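Local coordinates for capsular polysaccharide export system protein KpsC (Thermosulfurimonas dismutans, PDB 6MGB), which probably transfers Kdo sugars in beta(2,4) linkage while building the conserved glycolipid anchor of Gram-negative bacterial capsules, at residues S237-F251 against G257-A269. Sequence-based numbering, arbitrary orientation.
Sequences SHFDRIYTVSSQMGF and GKEVICFGMPFYA. With C5P (cytidine-5'-monophosphate), chain D.
Strand 241-244 runs parallel to strand 259-262, at 22°, with backbone hydrogen bonds from Glu259 N to Asp240 O through to Phe263 N to Thr244 O. Helix 248-255 connects them, making a beta-alpha-beta unit in the six-stranded parallel sheet of a GT-B glycosyltransferase. Arg241, Tyr243, Glu259 and Ile261 share one face of the sheet. Arg241 NE and NH2, both in the guanidinium plane, donate to Glu259 OE1 from the same face of the carboxylate. NE is 2.8 Å from Glu259 OE1 and NH2 3.2 Å from the same atom. The two flat groups are turned 53° apart. Arg241 NH1 is hydrogen-bonded to Asn192 OD1, and Glu259 OE2 has its own salt bridge to Arg275. Arg241 CG and CD lie against Ile261 CD1. With an alanine here, Glu259 OE1 would probably lose both donors, leaving the carboxylate to Arg275, and Ile261 CD1 the chain beside it. Ile261 CD1 also lies over one face of the Tyr243 ring, 3.9 Å from its centroid, a CH-pi contact. Tyr243 OH is hydrogen-bonded to Asn192 ND2. Near the start of the strands, Lys258 NZ donates to Phe239 O at 3.0 Å.

Thr244, Val260 and Cys262 face the other way. Tyr268, in the turn 266-269, brings its OH against Thr244 CG2 and donates to Ser247 O at 2.6 Å. Ser247 O also accepts from Gly250 N. Tyr268 CG sits between the backbone N and the carbonyl carbon, which sets the ring beside Phe251. Phe251 CB lies over one face, 4.0 Å from the centroid, and Pro266 CG over the opposite face, toward its rim. Phe267 CZ meets Phe251 CB and completes the aromatic cluster. Ser247 caps the helix: its OG accepts from Met249 N and donates to O1P of CMP. Gln248 N donates to O3P at 2.8 Å, with an almost straight N-H...O angle of 173°. The tyrosine bond thus ties the loop after strand 259-262 to the helix start that holds the nucleotide phosphate.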
loop_
_atom_site.group_PDB
_atom_site.type_symbol
_atom_site.label_atom_id
_atom_site.label_comp_id
_atom_site.label_asym_id
_atom_site.label_seq_id
_atom_site.Cartn_x
_atom_site.Cartn_y
_atom_site.Cartn_z
ATOM N N SER A 237 -6.196 -1.797 -17.116
ATOM C CA SER A 237 -6.503 -2.818 -18.111
ATOM C C SER A 237 -6.173 -2.370 -19.528
ATOM O O SER A 237 -6.074 -3.214 -20.426
ATOM C CB SER A 237 -7.980 -3.204 -18.031
ATOM O OG SER A 237 -8.804 -2.180 -18.560
ATOM N N HIS A 238 -6.005 -1.068 -19.755
ATOM C CA HIS A 238 -5.745 -0.537 -21.087
ATOM C C HIS A 238 -4.261 -0.421 -21.403
ATOM O O HIS A 238 -3.907 0.124 -22.454
ATOM C CB HIS A 238 -6.409 0.831 -21.240
ATOM C CG HIS A 238 -7.903 0.780 -21.204
ATOM N ND1 HIS A 238 -8.669 0.602 -22.336
ATOM C CD2 HIS A 238 -8.773 0.880 -20.172
ATOM C CE1 HIS A 238 -9.947 0.596 -22.004
ATOM N NE2 HIS A 238 -10.038 0.762 -20.696
ATOM N N PHE A 239 -3.391 -0.913 -20.526
ATOM C CA PHE A 239 -1.956 -0.857 -20.738
ATOM C C PHE A 239 -1.356 -2.236 -20.503
ATOM O O PHE A 239 -1.927 -3.075 -19.802
ATOM C CB PHE A 239 -1.284 0.168 -19.809
ATOM C CG PHE A 239 -1.791 1.572 -19.986
ATOM C CD1 PHE A 239 -1.139 2.459 -20.828
ATOM C CD2 PHE A 239 -2.918 2.006 -19.307
ATOM C CE1 PHE A 239 -1.603 3.751 -20.992
ATOM C CE2 PHE A 239 -3.388 3.297 -19.468
ATOM C CZ PHE A 239 -2.729 4.169 -20.312
ATOM N N ASP A 240 -0.198 -2.464 -21.116
ATOM C CA ASP A 240 0.607 -3.648 -20.842
ATOM C C ASP A 240 1.813 -3.355 -19.966
ATOM O O ASP A 240 2.270 -4.247 -19.243
ATOM C CB ASP A 240 1.095 -4.274 -22.152
ATOM C CG ASP A 240 -0.042 -4.763 -23.026
ATOM O OD1 ASP A 240 -1.076 -5.193 -22.474
ATOM O OD2 ASP A 240 0.099 -4.718 -24.266
ATOM N N ARG A 241 2.328 -2.126 -20.008
ATOM C CA ARG A 241 3.565 -1.758 -19.334
ATOM C C ARG A 241 3.313 -0.556 -18.437
ATOM O O ARG A 241 2.808 0.472 -18.901
ATOM C CB ARG A 241 4.658 -1.448 -20.362
ATOM C CG ARG A 241 5.961 -0.948 -19.777
ATOM C CD ARG A 241 7.021 -0.826 -20.859
ATOM N NE ARG A 241 7.542 -2.128 -21.268
ATOM C CZ ARG A 241 8.389 -2.313 -22.277
ATOM N NH1 ARG A 241 8.813 -1.281 -22.993
ATOM N NH2 ARG A 241 8.811 -3.535 -22.571
ATOM N N ILE A 242 3.673 -0.683 -17.160
ATOM C CA ILE A 242 3.427 0.345 -16.157
ATOM C C ILE A 242 4.760 0.792 -15.573
ATOM O O ILE A 242 5.654 -0.030 -15.345
ATOM C CB ILE A 242 2.497 -0.168 -15.036
ATOM C CG1 ILE A 242 1.267 -0.866 -15.622
ATOM C CG2 ILE A 242 2.073 0.974 -14.126
ATOM C CD1 ILE A 242 0.436 -0.007 -16.553
ATOM N N TYR A 243 4.884 2.095 -15.328
ATOM C CA TYR A 243 6.060 2.682 -14.697
ATOM C C TYR A 243 5.669 3.269 -13.348
ATOM O O TYR A 243 4.695 4.023 -13.257
ATOM C CB TYR A 243 6.673 3.775 -15.576
ATOM C CG TYR A 243 7.387 3.270 -16.810
ATOM C CD1 TYR A 243 6.677 2.882 -17.937
ATOM C CD2 TYR A 243 8.773 3.204 -16.853
ATOM C CE1 TYR A 243 7.327 2.426 -19.069
ATOM C CE2 TYR A 243 9.431 2.751 -17.979
ATOM C CZ TYR A 243 8.705 2.365 -19.084
ATOM O OH TYR A 243 9.360 1.914 -20.204
ATOM N N THR A 244 6.430 2.930 -12.306
ATOM C CA THR A 244 6.143 3.412 -10.962
ATOM C C THR A 244 7.437 3.522 -10.169
ATOM O O THR A 244 8.407 2.804 -10.429
ATOM C CB THR A 244 5.160 2.486 -10.227
ATOM O OG1 THR A 244 4.719 3.111 -9.015
ATOM C CG2 THR A 244 5.811 1.143 -9.895
ATOM N N VAL A 245 7.438 4.432 -9.196
ATOM C CA VAL A 245 8.538 4.546 -8.244
ATOM C C VAL A 245 8.263 3.593 -7.090
ATOM O O VAL A 245 9.002 2.623 -6.883
ATOM C CB VAL A 245 8.712 5.994 -7.740
ATOM C CG1 VAL A 245 9.773 6.054 -6.641
ATOM C CG2 VAL A 245 9.090 6.922 -8.888
ATOM N N SER A 246 7.184 3.857 -6.333
ATOM C CA SER A 246 6.879 3.034 -5.166
ATOM C C SER A 246 5.386 2.947 -4.852
ATOM O O SER A 246 5.032 2.569 -3.728
ATOM C CB SER A 246 7.605 3.586 -3.931
ATOM O OG SER A 246 7.135 4.885 -3.611
ATOM N N SER A 247 4.507 3.268 -5.797
ATOM C CA SER A 247 3.081 3.333 -5.514
ATOM C C SER A 247 2.482 1.940 -5.332
ATOM O O SER A 247 2.886 0.972 -5.980
ATOM C CB SER A 247 2.352 4.058 -6.645
ATOM O OG SER A 247 0.949 4.024 -6.456
ATOM N N GLN A 248 1.489 1.850 -4.441
ATOM C CA GLN A 248 0.719 0.616 -4.316
ATOM C C GLN A 248 0.023 0.266 -5.623
ATOM O O GLN A 248 -0.276 -0.907 -5.874
ATOM C CB GLN A 248 -0.311 0.744 -3.192
ATOM C CG GLN A 248 -1.217 -0.474 -3.031
ATOM C CD GLN A 248 -2.239 -0.299 -1.926
ATOM O OE1 GLN A 248 -2.054 0.506 -1.014
ATOM N NE2 GLN A 248 -3.331 -1.049 -2.009
ATOM N N MET A 249 -0.252 1.265 -6.465
ATOM C CA MET A 249 -0.900 0.994 -7.740
ATOM C C MET A 249 -0.036 0.117 -8.634
ATOM O O MET A 249 -0.563 -0.543 -9.535
ATOM C CB MET A 249 -1.239 2.312 -8.442
ATOM C CG MET A 249 -2.071 2.151 -9.701
ATOM S SD MET A 249 -2.764 3.719 -10.263
ATOM C CE MET A 249 -3.512 3.225 -11.812
ATOM N N GLY A 250 1.279 0.094 -8.402
ATOM C CA GLY A 250 2.131 -0.842 -9.117
ATOM C C GLY A 250 1.796 -2.286 -8.799
ATOM O O GLY A 250 1.815 -3.148 -9.680
ATOM N N PHE A 251 1.481 -2.572 -7.533
ATOM C CA PHE A 251 1.074 -3.926 -7.174
ATOM C C PHE A 251 -0.302 -4.251 -7.737
ATOM O O PHE A 251 -0.555 -5.389 -8.148
ATOM C CB PHE A 251 1.082 -4.103 -5.658
ATOM C CG PHE A 251 0.844 -5.519 -5.223
ATOM C CD1 PHE A 251 1.754 -6.512 -5.546
ATOM C CD2 PHE A 251 -0.288 -5.861 -4.502
ATOM C CE1 PHE A 251 1.542 -7.821 -5.156
ATOM C CE2 PHE A 251 -0.506 -7.169 -4.108
ATOM C CZ PHE A 251 0.411 -8.149 -4.436
ATOM N N GLY A 257 -1.437 -8.849 -13.928
ATOM C CA GLY A 257 -0.516 -9.453 -14.871
ATOM C C GLY A 257 0.223 -8.486 -15.766
ATOM O O GLY A 257 0.762 -8.903 -16.795
ATOM N N LYS A 258 0.270 -7.207 -15.410
ATOM C CA LYS A 258 0.972 -6.226 -16.222
ATOM C C LYS A 258 2.474 -6.281 -15.955
ATOM O O LYS A 258 2.935 -6.792 -14.931
ATOM C CB LYS A 258 0.445 -4.820 -15.933
ATOM C CG LYS A 258 -1.068 -4.691 -16.041
ATOM C CD LYS A 258 -1.565 -5.082 -17.425
ATOM C CE LYS A 258 -3.075 -4.959 -17.536
ATOM N NZ LYS A 258 -3.566 -5.370 -18.881
ATOM N N GLU A 259 3.241 -5.752 -16.906
ATOM C CA GLU A 259 4.674 -5.567 -16.716
ATOM C C GLU A 259 4.898 -4.291 -15.914
ATOM O O GLU A 259 4.525 -3.201 -16.360
ATOM C CB GLU A 259 5.393 -5.493 -18.060
ATOM C CG GLU A 259 6.898 -5.294 -17.950
ATOM C CD GLU A 259 7.573 -5.222 -19.304
ATOM O OE1 GLU A 259 6.978 -4.643 -20.236
ATOM O OE2 GLU A 259 8.696 -5.751 -19.440
ATOM N N VAL A 260 5.502 -4.424 -14.736
ATOM C CA VAL A 260 5.662 -3.315 -13.803
ATOM C C VAL A 260 7.146 -2.999 -13.692
ATOM O O VAL A 260 7.943 -3.846 -13.268
ATOM C CB VAL A 260 5.054 -3.640 -12.431
ATOM C CG1 VAL A 260 5.302 -2.508 -11.447
ATOM C CG2 VAL A 260 3.559 -3.893 -12.573
ATOM N N ILE A 261 7.512 -1.778 -14.069
ATOM C CA ILE A 261 8.894 -1.317 -14.029
ATOM C C ILE A 261 9.023 -0.394 -12.824
ATOM O O ILE A 261 8.446 0.699 -12.800
ATOM C CB ILE A 261 9.289 -0.614 -15.335
ATOM C CG1 ILE A 261 8.950 -1.515 -16.530
ATOM C CG2 ILE A 261 10.772 -0.266 -15.323
ATOM C CD1 ILE A 261 9.181 -0.885 -17.883
ATOM N N CYS A 262 9.774 -0.839 -11.818
ATOM C CA CYS A 262 9.889 -0.141 -10.544
ATOM C C CYS A 262 11.194 0.639 -10.491
ATOM O O CYS A 262 12.269 0.079 -10.729
ATOM C CB CYS A 262 9.835 -1.127 -9.375
ATOM S SG CYS A 262 8.287 -2.024 -9.205
ATOM N N PHE A 263 11.096 1.926 -10.158
ATOM C CA PHE A 263 12.271 2.771 -9.998
ATOM C C PHE A 263 12.654 2.985 -8.540
ATOM O O PHE A 263 13.770 3.446 -8.271
ATOM C CB PHE A 263 12.037 4.119 -10.686
ATOM C CG PHE A 263 12.068 4.026 -12.181
ATOM C CD1 PHE A 263 11.096 3.310 -12.861
ATOM C CD2 PHE A 263 13.079 4.626 -12.905
ATOM C CE1 PHE A 263 11.128 3.206 -14.233
ATOM C CE2 PHE A 263 13.111 4.531 -14.277
ATOM C CZ PHE A 263 12.133 3.819 -14.944
ATOM N N GLY A 264 11.755 2.674 -7.606
ATOM C CA GLY A 264 12.098 2.495 -6.217
ATOM C C GLY A 264 12.042 1.032 -5.817
ATOM O O GLY A 264 11.982 0.129 -6.652
ATOM N N MET A 265 12.052 0.806 -4.502
ATOM C CA MET A 265 11.995 -0.539 -3.931
ATOM C C MET A 265 10.770 -0.650 -3.028
ATOM O O MET A 265 10.892 -0.715 -1.797
ATOM C CB MET A 265 13.277 -0.858 -3.166
ATOM C CG MET A 265 13.348 -2.264 -2.570
ATOM S SD MET A 265 13.175 -3.617 -3.757
ATOM C CE MET A 265 14.485 -3.247 -4.923
ATOM N N PRO A 266 9.566 -0.668 -3.612
ATOM C CA PRO A 266 8.354 -0.855 -2.802
ATOM C C PRO A 266 8.235 -2.264 -2.238
ATOM O O PRO A 266 9.095 -3.114 -2.485
ATOM C CB PRO A 266 7.223 -0.543 -3.790
ATOM C CG PRO A 266 7.805 -0.837 -5.132
ATOM C CD PRO A 266 9.253 -0.450 -5.035
ATOM N N PHE A 267 7.163 -2.531 -1.488
ATOM C CA PHE A 267 7.062 -3.797 -0.770
ATOM C C PHE A 267 7.014 -4.987 -1.719
ATOM O O PHE A 267 7.412 -6.095 -1.343
ATOM C CB PHE A 267 5.828 -3.790 0.138
ATOM C CG PHE A 267 4.518 -3.758 -0.604
ATOM C CD1 PHE A 267 3.860 -4.934 -0.926
ATOM C CD2 PHE A 267 3.937 -2.553 -0.965
ATOM C CE1 PHE A 267 2.651 -4.910 -1.600
ATOM C CE2 PHE A 267 2.728 -2.525 -1.639
ATOM C CZ PHE A 267 2.087 -3.707 -1.956
ATOM N N TYR A 268 6.546 -4.780 -2.946
ATOM C CA TYR A 268 6.370 -5.856 -3.911
ATOM C C TYR A 268 7.537 -5.985 -4.882
ATOM O O TYR A 268 7.516 -6.876 -5.737
ATOM C CB TYR A 268 5.073 -5.644 -4.698
ATOM C CG TYR A 268 4.980 -4.286 -5.345
ATOM C CD1 TYR A 268 4.424 -3.212 -4.665
ATOM C CD2 TYR A 268 5.462 -4.074 -6.628
ATOM C CE1 TYR A 268 4.342 -1.966 -5.249
ATOM C CE2 TYR A 268 5.385 -2.833 -7.220
ATOM C CZ TYR A 268 4.825 -1.779 -6.525
ATOM O OH TYR A 268 4.745 -0.536 -7.105
ATOM N N ALA A 269 8.540 -5.121 -4.780
ATOM C CA ALA A 269 9.706 -5.191 -5.645
ATOM C C ALA A 269 10.774 -6.090 -5.029
ATOM O O ALA A 269 10.786 -6.350 -3.824
ATOM C CB ALA A 269 10.278 -3.794 -5.890
HETATM O O3P C5P D . 0.674 4.005 -2.770
HETATM P P C5P D . -0.153 5.174 -3.252
HETATM O O1P C5P D . 0.616 5.900 -4.352
HETATM O O2P C5P D . -0.622 6.195 -2.233
HETATM O "O5'" C5P D . -1.440 4.535 -3.932
HETATM C "C5'" C5P D . -2.577 4.164 -3.168
HETATM C "C4'" C5P D . -3.697 3.709 -4.068
HETATM O "O4'" C5P D . -4.261 4.863 -4.744
HETATM C "C3'" C5P D . -3.287 2.776 -5.199
HETATM O "O3'" C5P D . -3.220 1.421 -4.790
HETATM C "C2'" C5P D . -4.349 3.035 -6.260
HETATM O "O2'" C5P D . -5.539 2.310 -5.984
HETATM C "C1'" C5P D . -4.622 4.527 -6.067
HETATM N N1 C5P D . -3.823 5.363 -6.995
HETATM C C2 C5P D . -4.448 5.934 -8.231
HETATM N N3 C5P D . -3.627 6.780 -9.165
HETATM C C4 C5P D . -2.223 7.056 -8.875
HETATM C C5 C5P D . -1.601 6.487 -7.645
HETATM C C6 C5P D . -2.423 5.641 -6.712
HETATM O O2 C5P D . -5.584 5.714 -8.471
HETATM N N4 C5P D . -1.425 7.875 -9.782
#